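Local structure of PrgA (Enterococcus faecalis, 6Z9K) at residues Thr81-Asp86 with Ser166-Leu171; Ser99-Lys104 with Ile215-Glu220; Val172-Asp177 with His187-Asp192. The protein extends far out from the enterococcal cell surface and provides surface exclusion against unwanted conjugation, the part described here being its metal-binding CAP domain. All coordinates share one frame; numbering follows the deposited sequence.

All three contacts are buried, but contact 1 lies nearest the centre of the chain and contact 2 farthest from it. Contacts 1 and 3 share helix 160-176 and touch: Leu171 meets Leu189, and Leu84 meets Leu189 and Leu190, so that packing runs on between helices 70-90, 160-176 and 184-189. Contact 3 comes close to the bound magnesium ion. Contact 2, centred about 17 Å from the centre of contact 1, joins helix 100-112 to strand 211-217 with different chemistry: where contact 1 packs leucines and the aliphatic base of an arginine and contact 3 leucines and a methionine, it uses serine, glutamine, a tyrosine hydroxyl and a bridging water, away from the metal.

Contact 1. Residues Thr81-Asp86 with Ser166-Leu171; sequences TELLND and SIRKML
Leu83 of helix 70-90 packs against Leu171 and Arg168 of helix 160-176, a helix-to-helix contact inside the alpha-beta-alpha sandwich of the CAP domain. The two backbones come closest at Leu83 and Arg168, whose CA atoms are 7.7 Å apart, enough room for one layer of side chains. Leu83 directs its CB toward the other helix, and this atom already makes a contact, lying 3.9 Å from Leu171 CD1. Its CG sits beside the backbone N and anti to the carbonyl carbon (chi1 -64°), which carries the isobutyl group on across the interface. At the tip, Leu83 CD1 meets Leu171 CD1 at 4.1 Å. One methyl of Leu171 therefore bears on both the base and the tip of Leu83. Leucine suits both places because its branched end fills a buried, apolar interface without bringing in a polar atom.

Arg168 takes part differently. The base of its chain, CB with CG close behind, joins the apolar layer, while the extended chain leads the guanidinium group away to backbone oxygens of Lys14, Gly15 and Asn46. These three acceptors, one for each nitrogen, satisfy the group and are consistent with its burial, and they tie the N-terminal region to the helix. The sheet lies close by as well: Leu171 touches Ile214 of strand 211-217, and Leu84 touches Leu197 of strand 196-202. Against the arginine, Leu83 CD1 comes to 4.1 Å from Arg168 CB, the two side chains crossing at about a right angle.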
loop_
_atom_site.group_PDB
_atom_site.type_symbol
_atom_site.label_atom_id
_atom_site.label_comp_id
_atom_site.label_asym_id
_atom_site.label_seq_id
_atom_site.Cartn_x
_atom_site.Cartn_y
_atom_site.Cartn_z
ATOM N N THR A 81 -2.436 2.738 -4.958
ATOM C CA THR A 81 -1.360 3.287 -5.801
ATOM C C THR A 81 -1.601 4.783 -5.957
ATOM O O THR A 81 -0.629 5.568 -6.007
ATOM C CB THR A 81 -1.220 2.502 -7.103
ATOM O OG1 THR A 81 -1.034 1.103 -6.801
ATOM C CG2 THR A 81 -0.004 2.986 -7.852
ATOM N N GLU A 82 -2.839 5.211 -6.061
ATOM C CA GLU A 82 -3.128 6.672 -6.157
ATOM C C GLU A 82 -2.606 7.354 -4.906
ATOM O O GLU A 82 -1.990 8.440 -5.014
ATOM C CB GLU A 82 -4.625 6.898 -6.296
ATOM C CG GLU A 82 -5.154 6.661 -7.710
ATOM C CD GLU A 82 -6.654 6.795 -7.838
ATOM O OE1 GLU A 82 -7.325 6.920 -6.804
ATOM O OE2 GLU A 82 -7.140 6.748 -8.987
ATOM N N LEU A 83 -2.909 6.801 -3.725
ATOM C CA LEU A 83 -2.452 7.470 -2.495
ATOM C C LEU A 83 -0.923 7.528 -2.465
ATOM O O LEU A 83 -0.359 8.602 -2.103
ATOM C CB LEU A 83 -2.949 6.722 -1.255
ATOM C CG LEU A 83 -4.459 6.710 -1.099
ATOM C CD1 LEU A 83 -4.849 5.971 0.205
ATOM C CD2 LEU A 83 -5.049 8.093 -1.138
ATOM N N LEU A 84 -0.258 6.433 -2.764
ATOM C CA LEU A 84 1.208 6.400 -2.671
ATOM C C LEU A 84 1.839 7.276 -3.758
ATOM O O LEU A 84 2.833 7.963 -3.467
ATOM C CB LEU A 84 1.694 4.957 -2.722
ATOM C CG LEU A 84 3.183 4.787 -2.524
ATOM C CD1 LEU A 84 3.674 5.399 -1.198
ATOM C CD2 LEU A 84 3.544 3.298 -2.587
ATOM N N ASN A 85 1.311 7.242 -4.958
ATOM C CA ASN A 85 1.854 8.044 -6.085
ATOM C C ASN A 85 1.712 9.535 -5.758
ATOM O O ASN A 85 2.569 10.317 -6.204
ATOM C CB ASN A 85 1.182 7.770 -7.419
ATOM C CG ASN A 85 1.770 6.576 -8.134
ATOM O OD1 ASN A 85 2.893 6.189 -7.788
ATOM N ND2 ASN A 85 1.073 6.101 -9.178
ATOM N N ASP A 86 0.680 9.928 -5.039
ATOM C CA ASP A 86 0.498 11.352 -4.671
ATOM C C ASP A 86 1.737 11.770 -3.861
ATOM O O ASP A 86 2.299 12.827 -4.124
ATOM C CB ASP A 86 -0.849 11.528 -3.996
ATOM C CG ASP A 86 -1.124 12.930 -3.480
ATOM O OD1 ASP A 86 -1.182 13.815 -4.316
ATOM O OD2 ASP A 86 -1.271 13.104 -2.247
ATOM N N SER A 166 -8.468 1.149 6.289
ATOM C CA SER A 166 -7.309 0.394 6.821
ATOM C C SER A 166 -6.065 0.679 5.980
ATOM O O SER A 166 -4.967 0.808 6.520
ATOM C CB SER A 166 -7.665 -1.076 6.795
ATOM O OG SER A 166 -8.731 -1.364 7.717
ATOM N N ILE A 167 -6.227 0.675 4.670
ATOM C CA ILE A 167 -5.083 0.910 3.759
ATOM C C ILE A 167 -4.527 2.304 3.999
ATOM O O ILE A 167 -3.276 2.450 4.087
ATOM C CB ILE A 167 -5.457 0.628 2.298
ATOM C CG1 ILE A 167 -5.650 -0.871 2.081
ATOM C CG2 ILE A 167 -4.421 1.263 1.386
ATOM C CD1 ILE A 167 -6.316 -1.200 0.794
ATOM N N ARG A 168 -5.374 3.316 4.108
ATOM C CA ARG A 168 -4.799 4.660 4.303
ATOM C C ARG A 168 -4.089 4.697 5.662
ATOM O O ARG A 168 -3.040 5.317 5.746
ATOM C CB ARG A 168 -5.879 5.729 4.202
ATOM C CG ARG A 168 -5.282 7.131 4.224
ATOM C CD ARG A 168 -6.404 8.164 4.281
ATOM N NE ARG A 168 -5.907 9.531 4.181
ATOM C CZ ARG A 168 -5.525 10.304 5.191
ATOM N NH1 ARG A 168 -5.585 9.900 6.427
ATOM N NH2 ARG A 168 -5.110 11.540 4.959
ATOM N N LYS A 169 -4.647 4.119 6.712
ATOM C CA LYS A 169 -4.061 4.134 8.074
ATOM C C LYS A 169 -2.716 3.417 8.003
ATOM O O LYS A 169 -1.741 3.885 8.591
ATOM C CB LYS A 169 -4.993 3.461 9.097
ATOM C CG LYS A 169 -4.503 3.629 10.525
ATOM C CD LYS A 169 -5.522 3.143 11.516
ATOM C CE LYS A 169 -4.912 2.867 12.876
ATOM N NZ LYS A 169 -5.826 2.040 13.732
ATOM N N MET A 170 -2.672 2.282 7.307
ATOM C CA MET A 170 -1.407 1.536 7.111
ATOM C C MET A 170 -0.357 2.405 6.422
ATOM O O MET A 170 0.789 2.458 6.894
ATOM C CB MET A 170 -1.673 0.250 6.314
ATOM C CG MET A 170 -0.431 -0.506 5.992
ATOM S SD MET A 170 -0.821 -1.872 4.880
ATOM C CE MET A 170 -2.592 -1.714 4.824
ATOM N N LEU A 171 -0.706 3.112 5.356
ATOM C CA LEU A 171 0.298 3.966 4.682
ATOM C C LEU A 171 0.740 5.080 5.618
ATOM O O LEU A 171 1.921 5.388 5.621
ATOM C CB LEU A 171 -0.292 4.534 3.382
ATOM C CG LEU A 171 -0.541 3.513 2.266
ATOM C CD1 LEU A 171 -1.300 4.144 1.105
ATOM C CD2 LEU A 171 0.763 2.878 1.808
#

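Contact 2. Residues Ser99-Lys104 with Ile215-Glu220; sequences SDQSIK and ISYGKE
Ser102, in the first turn of helix 100-112, meets Tyr217 of strand 211-217 where the backbones come closest, the CA atoms of Ser102 and Ile215 being 7.6 Å apart. The tyrosine ring leaves the strand with CG between the backbone N and the carbonyl carbon (chi1 52°), and the hydroxyl reaches the helix, where Tyr217 OH lies 3.2 Å from Ser102 CB. A side chain as small as serine lets the phenol come this near the backbone. Gln101 crosses the tyrosine obliquely, its amide nearly perpendicular to the ring plane, with CG 4.0 Å from Tyr217 OH. The polar end of the tyrosine is served by a water at the ring edge, in the ring plane and a short 2.5 Å from OH; this water donates to Gln101 OE1 at 2.6 Å. The amide is fixed from its other end by NE2, which bonds to Gln227 O.

Ser102 OG is turned away from the ring, toward Leu197 O on the neighbouring strand and toward its own helix start. There Ser99 N donates to Ser102 OG in a nearly straight bond (3.1 Å, 175°), while Ser102 N donates to Ser99 OG at 2.9 Å. These reciprocal bonds form a capping box, the classic N-terminal helix motif, in a helix flanking the central sheet of the CAP sandwich, to which Tyr217 and Ser102 OG make the link.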
loop_
_atom_site.group_PDB
_atom_site.type_symbol
_atom_site.label_atom_id
_atom_site.label_comp_id
_atom_site.label_asym_id
_atom_site.label_seq_id
_atom_site.Cartn_x
_atom_site.Cartn_y
_atom_site.Cartn_z
ATOM N N SER A 99 -0.905 -3.174 -13.002
ATOM C CA SER A 99 -1.046 -4.045 -14.189
ATOM C C SER A 99 -1.661 -5.373 -13.808
ATOM O O SER A 99 -1.651 -5.712 -12.632
ATOM C CB SER A 99 0.305 -4.240 -14.815
ATOM O OG SER A 99 1.170 -4.826 -13.892
ATOM N N ASP A 100 -2.130 -6.142 -14.779
ATOM C CA ASP A 100 -2.519 -7.553 -14.514
ATOM C C ASP A 100 -1.327 -8.264 -13.867
ATOM O O ASP A 100 -1.536 -9.048 -12.957
ATOM C CB ASP A 100 -2.982 -8.201 -15.807
ATOM C CG ASP A 100 -4.074 -7.350 -16.427
ATOM O OD1 ASP A 100 -5.054 -7.087 -15.703
ATOM O OD2 ASP A 100 -3.855 -6.828 -17.546
ATOM N N GLN A 101 -0.125 -7.945 -14.295
ATOM C CA GLN A 101 1.129 -8.562 -13.800
ATOM C C GLN A 101 1.295 -8.256 -12.305
ATOM O O GLN A 101 1.514 -9.165 -11.522
ATOM C CB GLN A 101 2.323 -8.015 -14.563
ATOM C CG GLN A 101 3.659 -8.491 -14.055
ATOM C CD GLN A 101 4.744 -8.135 -15.043
ATOM O OE1 GLN A 101 5.039 -6.977 -15.290
ATOM N NE2 GLN A 101 5.403 -9.171 -15.550
ATOM N N SER A 102 1.165 -7.001 -11.905
ATOM C CA SER A 102 1.398 -6.608 -10.488
ATOM C C SER A 102 0.298 -7.214 -9.597
ATOM O O SER A 102 0.580 -7.670 -8.463
ATOM C CB SER A 102 1.527 -5.116 -10.355
ATOM O OG SER A 102 0.271 -4.441 -10.489
ATOM N N ILE A 103 -0.933 -7.228 -10.064
ATOM C CA ILE A 103 -2.095 -7.803 -9.320
ATOM C C ILE A 103 -1.880 -9.306 -9.144
ATOM O O ILE A 103 -2.009 -9.821 -8.042
ATOM C CB ILE A 103 -3.383 -7.455 -10.049
ATOM C CG1 ILE A 103 -3.602 -5.946 -9.990
ATOM C CG2 ILE A 103 -4.575 -8.196 -9.467
ATOM C CD1 ILE A 103 -4.747 -5.507 -10.897
ATOM N N LYS A 104 -1.550 -9.999 -10.210
ATOM C CA LYS A 104 -1.416 -11.479 -10.147
ATOM C C LYS A 104 -0.284 -11.814 -9.197
ATOM O O LYS A 104 -0.430 -12.773 -8.421
ATOM C CB LYS A 104 -1.166 -12.108 -11.525
ATOM C CG LYS A 104 -1.022 -13.628 -11.507
ATOM C CD LYS A 104 -0.822 -14.179 -12.876
ATOM C CE LYS A 104 -0.489 -15.652 -12.904
ATOM N NZ LYS A 104 0.799 -15.984 -12.232
ATOM N N ILE A 215 2.714 -5.024 -2.531
ATOM C CA ILE A 215 3.775 -5.621 -3.373
ATOM C C ILE A 215 4.242 -4.560 -4.383
ATOM O O ILE A 215 3.414 -4.013 -5.094
ATOM C CB ILE A 215 3.276 -6.917 -4.028
ATOM C CG1 ILE A 215 2.680 -7.891 -2.989
ATOM C CG2 ILE A 215 4.432 -7.499 -4.819
ATOM C CD1 ILE A 215 3.541 -8.166 -1.822
ATOM N N SER A 216 5.507 -4.188 -4.361
ATOM C CA SER A 216 5.985 -3.130 -5.300
ATOM C C SER A 216 7.422 -3.400 -5.707
ATOM O O SER A 216 8.158 -4.096 -4.998
ATOM C CB SER A 216 5.807 -1.771 -4.683
ATOM O OG SER A 216 6.514 -1.644 -3.468
ATOM N N TYR A 217 7.807 -2.935 -6.891
ATOM C CA TYR A 217 9.106 -3.293 -7.486
ATOM C C TYR A 217 9.321 -2.427 -8.720
ATOM O O TYR A 217 8.362 -1.765 -9.213
ATOM C CB TYR A 217 9.102 -4.789 -7.885
ATOM C CG TYR A 217 7.920 -5.156 -8.744
ATOM C CD1 TYR A 217 7.903 -4.974 -10.130
ATOM C CD2 TYR A 217 6.762 -5.690 -8.147
ATOM C CE1 TYR A 217 6.772 -5.261 -10.891
ATOM C CE2 TYR A 217 5.621 -5.924 -8.899
ATOM C CZ TYR A 217 5.632 -5.768 -10.275
ATOM O OH TYR A 217 4.537 -6.027 -11.068
ATOM N N GLY A 218 10.550 -2.488 -9.211
ATOM C CA GLY A 218 10.912 -2.022 -10.535
ATOM C C GLY A 218 11.248 -3.135 -11.505
ATOM O O GLY A 218 11.236 -4.298 -11.118
ATOM N N LYS A 219 11.505 -2.780 -12.741
ATOM C CA LYS A 219 11.670 -3.803 -13.798
ATOM C C LYS A 219 12.959 -4.585 -13.561
ATOM O O LYS A 219 13.078 -5.714 -14.092
ATOM C CB LYS A 219 11.585 -3.190 -15.179
ATOM C CG LYS A 219 12.737 -2.349 -15.629
ATOM C CD LYS A 219 12.368 -1.597 -16.946
ATOM C CE LYS A 219 10.947 -1.072 -16.941
ATOM N NZ LYS A 219 10.665 -0.090 -18.016
ATOM N N GLU A 220 13.879 -4.063 -12.767
ATOM C CA GLU A 220 15.152 -4.796 -12.472
ATOM C C GLU A 220 14.893 -6.040 -11.614
ATOM O O GLU A 220 15.796 -6.867 -11.559
ATOM C CB GLU A 220 16.093 -3.890 -11.703
ATOM C CG GLU A 220 16.407 -2.609 -12.465
ATOM C CD GLU A 220 15.419 -1.450 -12.350
ATOM O OE1 GLU A 220 14.436 -1.558 -11.568
ATOM O OE2 GLU A 220 15.661 -0.461 -13.087
HETATM O O HOH W 1 4.496 -5.164 -13.451
#

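Contact 3. Residues Val172-Asp177 with His187-Asp192; sequences VNMLFD and HSLLQD
Met174 and Leu189 make the tight half of this contact, between the last turns of helix 160-176 and the end of helix 184-189. Leu189 directs CD1 onto the base of the methionine, 3.6 Å from Met174 CB, and the same methyl lies 3.9 Å from Met174 SD. The two side chains cross at about a right angle, so that a single methyl covers the near part of the longer chain. Met174 keeps its chain extended beyond CG (chi2 178°), which carries the sulfur on past Leu189 toward the metal site; its side chain comes within about 4 Å of that of His185, which, like Leu146, is a residue of the magnesium site. The long, unbranched methionine can reach from the leucine toward the metal site while adding no charge there.

The other half is looser. Leu175 CD2 settles on the fork of Leu190, 4.1 Å from each of Leu190 CG, CD1 and CD2, and stays 4.4 Å from Leu189 CD1. Leu190 is the first residue to leave helical geometry, yet its side chain still turns inward while the chain runs on to exposed Gln191 and Asp192 at the surface. Carbonyls at this helix end find outside donors: Arg88 reaches the oxygens of Leu189 and Gln191, and Lys194 reaches that of Ser188. Within helix 160-176, Leu175 CB sits over the centre of the neighbouring Phe176 ring, 3.8 Å above its plane.

Neighbouring elements complete the packing: helix 70-90 supplies Leu84 to Leu189 and Val87 to Leu190, strand 144-148 places Asn145 against Met174 and Leu189, and helix 32-45 covers Val172 and Phe176.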
loop_
_atom_site.group_PDB
_atom_site.type_symbol
_atom_site.label_atom_id
_atom_site.label_comp_id
_atom_site.label_asym_id
_atom_site.label_seq_id
_atom_site.Cartn_x
_atom_site.Cartn_y
_atom_site.Cartn_z
ATOM N N VAL A 172 -0.186 5.694 6.349
ATOM C CA VAL A 172 0.144 6.815 7.277
ATOM C C VAL A 172 1.144 6.281 8.289
ATOM O O VAL A 172 2.126 6.971 8.594
ATOM C CB VAL A 172 -1.124 7.391 7.913
ATOM C CG1 VAL A 172 -0.875 8.232 9.122
ATOM C CG2 VAL A 172 -1.945 8.144 6.876
ATOM N N ASN A 173 0.884 5.099 8.806
ATOM C CA ASN A 173 1.741 4.525 9.867
ATOM C C ASN A 173 3.111 4.166 9.307
ATOM O O ASN A 173 4.108 4.353 10.071
ATOM C CB ASN A 173 1.049 3.323 10.517
ATOM C CG ASN A 173 -0.028 3.737 11.493
ATOM O OD1 ASN A 173 -0.142 4.905 11.891
ATOM N ND2 ASN A 173 -0.824 2.736 11.875
ATOM N N MET A 174 3.188 3.719 8.072
ATOM C CA MET A 174 4.465 3.352 7.470
ATOM C C MET A 174 5.252 4.609 7.090
ATOM O O MET A 174 6.458 4.592 7.231
ATOM C CB MET A 174 4.266 2.455 6.266
ATOM C CG MET A 174 3.834 1.063 6.693
ATOM S SD MET A 174 3.532 0.002 5.244
ATOM C CE MET A 174 3.353 -1.572 6.073
ATOM N N LEU A 175 4.577 5.663 6.629
ATOM C CA LEU A 175 5.301 6.904 6.240
ATOM C C LEU A 175 5.721 7.707 7.475
ATOM O O LEU A 175 6.750 8.391 7.365
ATOM C CB LEU A 175 4.393 7.745 5.352
ATOM C CG LEU A 175 4.046 7.112 4.027
ATOM C CD1 LEU A 175 2.963 7.921 3.326
ATOM C CD2 LEU A 175 5.243 7.017 3.127
ATOM N N PHE A 176 4.968 7.714 8.569
ATOM C CA PHE A 176 5.198 8.685 9.668
ATOM C C PHE A 176 5.405 8.055 11.041
ATOM O O PHE A 176 5.616 8.821 11.983
ATOM C CB PHE A 176 4.056 9.700 9.741
ATOM C CG PHE A 176 3.706 10.323 8.434
ATOM C CD1 PHE A 176 4.662 11.008 7.681
ATOM C CD2 PHE A 176 2.397 10.327 8.003
ATOM C CE1 PHE A 176 4.313 11.588 6.472
ATOM C CE2 PHE A 176 2.065 10.900 6.797
ATOM C CZ PHE A 176 3.006 11.552 6.037
ATOM N N ASP A 177 5.298 6.724 11.187
ATOM C CA ASP A 177 5.401 6.123 12.532
ATOM C C ASP A 177 6.146 4.810 12.433
ATOM O O ASP A 177 5.776 3.880 13.153
ATOM C CB ASP A 177 4.029 5.985 13.177
ATOM C CG ASP A 177 4.127 5.703 14.650
ATOM O OD1 ASP A 177 5.163 6.088 15.245
ATOM O OD2 ASP A 177 3.173 5.113 15.165
ATOM N N HIS A 187 11.308 3.554 3.826
ATOM C CA HIS A 187 12.322 3.475 2.761
ATOM C C HIS A 187 11.804 2.659 1.586
ATOM O O HIS A 187 12.029 3.024 0.421
ATOM C CB HIS A 187 13.625 2.891 3.326
ATOM C CG HIS A 187 14.184 3.740 4.411
ATOM N ND1 HIS A 187 15.118 3.257 5.305
ATOM C CD2 HIS A 187 13.883 5.003 4.792
ATOM C CE1 HIS A 187 15.397 4.196 6.177
ATOM N NE2 HIS A 187 14.670 5.298 5.882
ATOM N N SER A 188 11.082 1.578 1.877
ATOM C CA SER A 188 10.587 0.729 0.803
ATOM C C SER A 188 9.501 1.404 -0.036
ATOM O O SER A 188 9.548 1.346 -1.264
ATOM C CB SER A 188 10.113 -0.570 1.394
ATOM O OG SER A 188 9.663 -1.391 0.347
ATOM N N LEU A 189 8.490 1.956 0.620
ATOM C CA LEU A 189 7.364 2.598 -0.083
ATOM C C LEU A 189 7.879 3.776 -0.923
ATOM O O LEU A 189 7.279 4.090 -1.964
ATOM C CB LEU A 189 6.334 3.060 0.948
ATOM C CG LEU A 189 5.539 2.000 1.680
ATOM C CD1 LEU A 189 4.665 2.691 2.706
ATOM C CD2 LEU A 189 4.673 1.201 0.720
ATOM N N LEU A 190 8.964 4.430 -0.478
ATOM C CA LEU A 190 9.460 5.605 -1.202
ATOM C C LEU A 190 10.750 5.273 -1.928
ATOM O O LEU A 190 11.480 6.195 -2.275
ATOM C CB LEU A 190 9.622 6.754 -0.205
ATOM C CG LEU A 190 8.359 7.178 0.512
ATOM C CD1 LEU A 190 8.652 8.400 1.386
ATOM C CD2 LEU A 190 7.215 7.526 -0.481
ATOM N N GLN A 191 10.988 4.010 -2.273
ATOM C CA GLN A 191 12.252 3.645 -2.971
ATOM C C GLN A 191 12.250 4.190 -4.402
ATOM O O GLN A 191 11.268 4.007 -5.119
ATOM C CB GLN A 191 12.414 2.123 -2.951
ATOM C CG GLN A 191 13.739 1.690 -3.534
ATOM C CD GLN A 191 13.937 0.201 -3.611
ATOM O OE1 GLN A 191 14.602 -0.370 -2.767
ATOM N NE2 GLN A 191 13.403 -0.421 -4.647
ATOM N N ASP A 192 13.305 4.878 -4.852
ATOM C CA ASP A 192 13.210 5.437 -6.227
ATOM C C ASP A 192 13.442 4.259 -7.196
ATOM O O ASP A 192 14.040 3.221 -6.815
ATOM C CB ASP A 192 14.076 6.684 -6.484
ATOM C CG ASP A 192 13.623 7.626 -7.612
ATOM O OD1 ASP A 192 12.527 7.424 -8.289
ATOM O OD2 ASP A 192 14.377 8.633 -7.814
#